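Local coordinates for protein purine nucleoside phosphorylase (Grouper iridovirus, PDB 3KHS) that probably catalyses the phosphorolysis of purine nucleosides in purine salvage, at residues E9-L14 against F100-V105; P51-G56 against G80-Y85. All coordinates share one frame; numbering follows the deposited sequence.

Interaction 1: residues E9-L14 against F100-V105; sequences ETAAWL and FKALGV
Ala11 and Ala102 meet methyl to methyl, CB of Ala11 lying 3.5 Å from CB of Ala102, and this is where the packing between 9-14 and 100-105 is tightest. With alanine on both sides, the helix 3-15 can come close to the C-terminal end of the helix 95-102: CA of Ala11 and CA of Leu103 are 5.5 Å apart. The same Ala11 methyl is 3.8 Å from the carbonyl O of Ala102, so it covers backbone as well as side chain. Leu103 adds one branch to the contact. With CG anti to the carbonyl carbon (chi1 -77°), its CD2 reaches across to 4.0 Å from CB of Ala11. Looser than this is the approach of Leu14, whose CB stays 4.4 Å from CD2 of Leu103. No hydrogen bond crosses between the segments; what holds them is packing, mostly of apolar side chains.

The second partner is a helix end closed by a Schellman motif. The amide N of Val105 bonds back to O of Phe100 at 3.1 Å, and N of Gly104 to O of Lys101 at 2.8 Å. Gly104 suits the turn because its positive phi (97°) would press a CB against the preceding carbonyl O. Leu14 and Leu103 both continue inward onto Phe67 of the strand 64-70, which joins the two helices to the mixed sheet of this phosphorylase fold; large branched side chains serve well on that buried side. The outer side is different in character. Glu9 and Ala12 point away from 100-105 and are exposed. Ala102 is itself partly exposed, and its carbonyl O receives a weak hydrogen bond from Arg21.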
loop_
_atom_site.group_PDB
_atom_site.type_symbol
_atom_site.label_atom_id
_atom_site.label_comp_id
_atom_site.label_asym_id
_atom_site.label_seq_id
_atom_site.Cartn_x
_atom_site.Cartn_y
_atom_site.Cartn_z
ATOM N N GLU B 9 1.577 -30.075 7.332
ATOM C CA GLU B 9 2.658 -30.980 6.987
ATOM C C GLU B 9 3.887 -30.600 7.792
ATOM O O GLU B 9 4.515 -31.454 8.427
ATOM C CB GLU B 9 2.932 -30.925 5.476
ATOM C CG GLU B 9 4.344 -31.347 5.051
ATOM C CD GLU B 9 4.596 -31.162 3.554
ATOM O OE1 GLU B 9 4.524 -30.008 3.044
ATOM O OE2 GLU B 9 4.868 -32.189 2.886
ATOM N N THR B 10 4.228 -29.317 7.773
ATOM C CA THR B 10 5.371 -28.832 8.531
ATOM C C THR B 10 5.194 -29.183 10.003
ATOM O O THR B 10 6.143 -29.603 10.657
ATOM C CB THR B 10 5.509 -27.316 8.372
ATOM O OG1 THR B 10 5.985 -27.033 7.054
ATOM C CG2 THR B 10 6.458 -26.750 9.392
ATOM N N ALA B 11 3.982 -29.014 10.522
ATOM C CA ALA B 11 3.732 -29.327 11.930
ATOM C C ALA B 11 3.920 -30.823 12.189
ATOM O O ALA B 11 4.603 -31.210 13.136
ATOM C CB ALA B 11 2.312 -28.891 12.346
ATOM N N ALA B 12 3.319 -31.660 11.343
ATOM C CA ALA B 12 3.439 -33.096 11.507
ATOM C C ALA B 12 4.905 -33.515 11.514
ATOM O O ALA B 12 5.279 -34.454 12.213
ATOM C CB ALA B 12 2.682 -33.820 10.403
ATOM N N TRP B 13 5.740 -32.814 10.754
ATOM C CA TRP B 13 7.158 -33.151 10.694
ATOM C C TRP B 13 7.869 -32.745 11.975
ATOM O O TRP B 13 8.806 -33.414 12.421
ATOM C CB TRP B 13 7.809 -32.474 9.481
ATOM C CG TRP B 13 9.267 -32.739 9.308
ATOM C CD1 TRP B 13 9.838 -33.702 8.517
ATOM C CD2 TRP B 13 10.364 -32.007 9.896
ATOM N NE1 TRP B 13 11.221 -33.614 8.570
ATOM C CE2 TRP B 13 11.566 -32.584 9.409
ATOM C CE3 TRP B 13 10.447 -30.923 10.773
ATOM C CZ2 TRP B 13 12.827 -32.107 9.774
ATOM C CZ3 TRP B 13 11.714 -30.447 11.137
ATOM C CH2 TRP B 13 12.884 -31.042 10.633
ATOM N N LEU B 14 7.437 -31.640 12.567
ATOM C CA LEU B 14 8.057 -31.185 13.806
ATOM C C LEU B 14 7.570 -32.091 14.924
ATOM O O LEU B 14 8.334 -32.454 15.811
ATOM C CB LEU B 14 7.676 -29.731 14.122
ATOM C CG LEU B 14 8.318 -28.618 13.278
ATOM C CD1 LEU B 14 7.425 -27.368 13.296
ATOM C CD2 LEU B 14 9.700 -28.326 13.789
ATOM N N PHE B 100 2.238 -22.645 13.984
ATOM C CA PHE B 100 1.913 -22.612 15.406
ATOM C C PHE B 100 0.521 -23.188 15.614
ATOM O O PHE B 100 0.328 -24.032 16.468
ATOM C CB PHE B 100 1.920 -21.176 15.941
ATOM C CG PHE B 100 3.253 -20.728 16.500
ATOM C CD1 PHE B 100 4.432 -21.305 16.074
ATOM C CD2 PHE B 100 3.315 -19.686 17.397
ATOM C CE1 PHE B 100 5.634 -20.854 16.523
ATOM C CE2 PHE B 100 4.533 -19.214 17.865
ATOM C CZ PHE B 100 5.688 -19.792 17.430
ATOM N N LYS B 101 -0.449 -22.727 14.836
ATOM C CA LYS B 101 -1.811 -23.216 14.969
ATOM C C LYS B 101 -1.886 -24.727 14.745
ATOM O O LYS B 101 -2.482 -25.455 15.540
ATOM C CB LYS B 101 -2.738 -22.532 13.967
ATOM C CG LYS B 101 -4.193 -22.995 14.034
ATOM C CD LYS B 101 -4.864 -22.848 12.686
ATOM C CE LYS B 101 -6.382 -22.716 12.799
ATOM N NZ LYS B 101 -6.946 -23.672 13.769
ATOM N N ALA B 102 -1.277 -25.180 13.654
ATOM C CA ALA B 102 -1.255 -26.589 13.298
ATOM C C ALA B 102 -0.619 -27.439 14.389
ATOM O O ALA B 102 -0.881 -28.622 14.470
ATOM C CB ALA B 102 -0.487 -26.778 11.981
ATOM N N LEU B 103 0.236 -26.825 15.202
ATOM C CA LEU B 103 0.915 -27.517 16.298
ATOM C C LEU B 103 0.013 -27.616 17.517
ATOM O O LEU B 103 0.336 -28.322 18.467
ATOM C CB LEU B 103 2.167 -26.760 16.735
ATOM C CG LEU B 103 3.444 -26.824 15.925
ATOM C CD1 LEU B 103 4.453 -25.884 16.547
ATOM C CD2 LEU B 103 3.979 -28.228 15.920
ATOM N N GLY B 104 -1.097 -26.884 17.497
ATOM C CA GLY B 104 -2.008 -26.896 18.627
ATOM C C GLY B 104 -1.812 -25.740 19.599
ATOM O O GLY B 104 -2.379 -25.758 20.699
ATOM N N VAL B 105 -1.021 -24.734 19.212
ATOM C CA VAL B 105 -0.815 -23.597 20.099
ATOM C C VAL B 105 -2.122 -22.846 20.306
ATOM O O VAL B 105 -2.903 -22.665 19.389
ATOM C CB VAL B 105 0.242 -22.612 19.583
ATOM C CG1 VAL B 105 0.331 -21.432 20.541
ATOM C CG2 VAL B 105 1.598 -23.291 19.508
#

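Interaction 2: residues P51-G56 against G80-Y85; sequences PNFPVG and GRFHLY. With PO4 (phosphate ion), chain G.
The Phe82 ring carries Pro54 on one face: CB of the proline sits over the ring centre, 4.1 Å from the centroid and 12° off the normal, a CH-pi contact. At the edge of the same ring, near its plane, lies CD2 of Phe53, 4.0 Å from CE2 of Phe82. The carbonyl O of Pro54 is 3.3 Å from CZ of Phe82. Proline suits this place, offering a rigid aliphatic surface to a flat ring, while the side chains of Phe53 and Phe82 cross at about a right angle. His88 also meets the Phe82 ring, and Pro96 touches both phenylalanines.

Arg81 and His83, the neighbours of Phe82 in sequence, reach instead a phosphate ion, probably taken up from the crystallisation liquor. NE2 of His83 donates to O2 of the phosphate at 2.8 Å in a fairly straight bond (165°), and NH1 of Arg81 donates to that same oxygen at 3.0 Å. The arginine chain bends at chi2 and chi3 to bring its guanidinium edge there, and Glu221 pairs with its NE. Over one face of the imidazole, 3.3 Å above its plane, stands OH of Tyr85. Ser30, Ser217 and the backbone N of Ala113 are also hydrogen-bonded to the anion, a setting consistent with the phosphate-binding site of a purine nucleoside phosphorylase.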
loop_
_atom_site.group_PDB
_atom_site.type_symbol
_atom_site.label_atom_id
_atom_site.label_comp_id
_atom_site.label_asym_id
_atom_site.label_seq_id
_atom_site.Cartn_x
_atom_site.Cartn_y
_atom_site.Cartn_z
ATOM N N PRO B 51 10.931 -27.868 6.951
ATOM C CA PRO B 51 10.212 -27.955 5.687
ATOM C C PRO B 51 9.223 -26.793 5.525
ATOM O O PRO B 51 8.453 -26.509 6.436
ATOM C CB PRO B 51 9.478 -29.280 5.820
ATOM C CG PRO B 51 10.425 -30.116 6.608
ATOM C CD PRO B 51 10.984 -29.178 7.629
ATOM N N ASN B 52 9.230 -26.152 4.361
ATOM C CA ASN B 52 8.307 -25.052 4.069
ATOM C C ASN B 52 8.604 -23.707 4.742
ATOM O O ASN B 52 7.996 -22.712 4.377
ATOM C CB ASN B 52 6.865 -25.453 4.411
ATOM C CG ASN B 52 6.321 -26.550 3.519
ATOM O OD1 ASN B 52 6.465 -26.507 2.304
ATOM N ND2 ASN B 52 5.655 -27.526 4.126
ATOM N N PHE B 53 9.506 -23.675 5.724
ATOM C CA PHE B 53 9.844 -22.416 6.406
ATOM C C PHE B 53 10.625 -21.499 5.482
ATOM O O PHE B 53 11.538 -21.944 4.771
ATOM C CB PHE B 53 10.697 -22.678 7.660
ATOM C CG PHE B 53 10.009 -22.350 8.968
ATOM C CD1 PHE B 53 8.752 -22.860 9.266
ATOM C CD2 PHE B 53 10.638 -21.554 9.912
ATOM C CE1 PHE B 53 8.127 -22.583 10.484
ATOM C CE2 PHE B 53 10.028 -21.267 11.135
ATOM C CZ PHE B 53 8.769 -21.783 11.423
ATOM N N PRO B 54 10.286 -20.207 5.476
ATOM C CA PRO B 54 11.035 -19.296 4.595
ATOM C C PRO B 54 12.485 -19.228 5.066
ATOM O O PRO B 54 12.769 -19.519 6.218
ATOM C CB PRO B 54 10.314 -17.966 4.777
ATOM C CG PRO B 54 8.891 -18.391 5.071
ATOM C CD PRO B 54 9.076 -19.566 6.021
ATOM N N VAL B 55 13.400 -18.864 4.176
ATOM C CA VAL B 55 14.809 -18.739 4.536
ATOM C C VAL B 55 15.057 -17.269 4.878
ATOM O O VAL B 55 14.312 -16.396 4.425
ATOM C CB VAL B 55 15.723 -19.135 3.356
ATOM C CG1 VAL B 55 17.174 -18.944 3.741
ATOM C CG2 VAL B 55 15.470 -20.564 2.962
ATOM N N GLY B 56 16.092 -16.989 5.667
ATOM C CA GLY B 56 16.380 -15.609 6.041
ATOM C C GLY B 56 17.815 -15.179 5.778
ATOM O O GLY B 56 18.280 -14.158 6.296
ATOM N N GLY B 80 13.684 -15.438 16.173
ATOM C CA GLY B 80 13.852 -14.746 14.913
ATOM C C GLY B 80 12.540 -14.872 14.180
ATOM O O GLY B 80 11.878 -15.900 14.292
ATOM N N ARG B 81 12.142 -13.837 13.445
ATOM C CA ARG B 81 10.887 -13.886 12.706
ATOM C C ARG B 81 11.135 -13.459 11.257
ATOM O O ARG B 81 12.266 -13.248 10.875
ATOM C CB ARG B 81 9.850 -12.981 13.366
ATOM C CG ARG B 81 10.300 -11.506 13.560
ATOM C CD ARG B 81 9.138 -10.552 13.303
ATOM N NE ARG B 81 8.057 -10.778 14.262
ATOM C CZ ARG B 81 8.091 -10.384 15.527
ATOM N NH1 ARG B 81 9.160 -9.723 16.008
ATOM N NH2 ARG B 81 7.062 -10.659 16.320
ATOM N N PHE B 82 10.081 -13.364 10.454
ATOM C CA PHE B 82 10.207 -12.963 9.060
ATOM C C PHE B 82 9.449 -11.650 8.850
ATOM O O PHE B 82 8.391 -11.449 9.443
ATOM C CB PHE B 82 9.646 -14.080 8.149
ATOM C CG PHE B 82 10.400 -15.369 8.274
ATOM C CD1 PHE B 82 11.680 -15.489 7.742
ATOM C CD2 PHE B 82 9.903 -16.413 9.054
ATOM C CE1 PHE B 82 12.465 -16.628 7.999
ATOM C CE2 PHE B 82 10.686 -17.564 9.318
ATOM C CZ PHE B 82 11.964 -17.666 8.792
ATOM N N HIS B 83 9.988 -10.760 8.017
ATOM C CA HIS B 83 9.344 -9.464 7.762
ATOM C C HIS B 83 9.131 -9.181 6.300
ATOM O O HIS B 83 9.944 -9.585 5.451
ATOM C CB HIS B 83 10.189 -8.273 8.254
ATOM C CG HIS B 83 10.798 -8.449 9.603
ATOM N ND1 HIS B 83 11.887 -9.262 9.823
ATOM C CD2 HIS B 83 10.488 -7.898 10.801
ATOM C CE1 HIS B 83 12.226 -9.208 11.101
ATOM N NE2 HIS B 83 11.394 -8.386 11.717
ATOM N N LEU B 84 8.076 -8.413 6.020
ATOM C CA LEU B 84 7.798 -7.972 4.654
ATOM C C LEU B 84 8.998 -7.315 3.990
ATOM O O LEU B 84 9.243 -7.533 2.801
ATOM C CB LEU B 84 6.653 -6.958 4.606
ATOM C CG LEU B 84 5.319 -7.607 4.304
ATOM C CD1 LEU B 84 4.981 -8.527 5.477
ATOM C CD2 LEU B 84 4.212 -6.535 4.118
ATOM N N TYR B 85 9.762 -6.525 4.737
ATOM C CA TYR B 85 10.897 -5.829 4.126
ATOM C C TYR B 85 12.018 -6.734 3.631
ATOM O O TYR B 85 12.879 -6.278 2.860
ATOM C CB TYR B 85 11.478 -4.726 5.056
ATOM C CG TYR B 85 12.149 -5.233 6.311
ATOM C CD1 TYR B 85 11.545 -5.069 7.569
ATOM C CD2 TYR B 85 13.367 -5.914 6.249
ATOM C CE1 TYR B 85 12.141 -5.573 8.744
ATOM C CE2 TYR B 85 13.968 -6.423 7.408
ATOM C CZ TYR B 85 13.344 -6.241 8.659
ATOM O OH TYR B 85 13.957 -6.670 9.817
HETATM P P PO4 G . 11.205 -6.668 15.083
HETATM O O1 PO4 G . 11.448 -6.805 16.544
HETATM O O2 PO4 G . 11.082 -8.026 14.464
HETATM O O3 PO4 G . 9.937 -5.918 14.845
HETATM O O4 PO4 G . 12.342 -5.933 14.466
#

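How the interactions relate
Interaction 2 is nested along the chain inside the loop closed by interaction 1, and their centres are about 16 Å apart. They touch where Pro51 and Asn52 meet the helix 3-15: OG1 of Thr10 lies 2.6 Å from O of Pro51, a probable hydrogen bond, and OE1 of Glu9 is 2.9 Å from ND2 of Asn52, another. Packing adds to these, with CE3 of Trp13 3.6 Å from CD of Pro51. The helix 95-102 also joins the two, since its Val99 touches Thr10 and Leu14 as well as Phe53. Only interaction 2 includes residues that bind the phosphate; interaction 1 packs helix against helix, its centre about 18 Å from the centre of the chain.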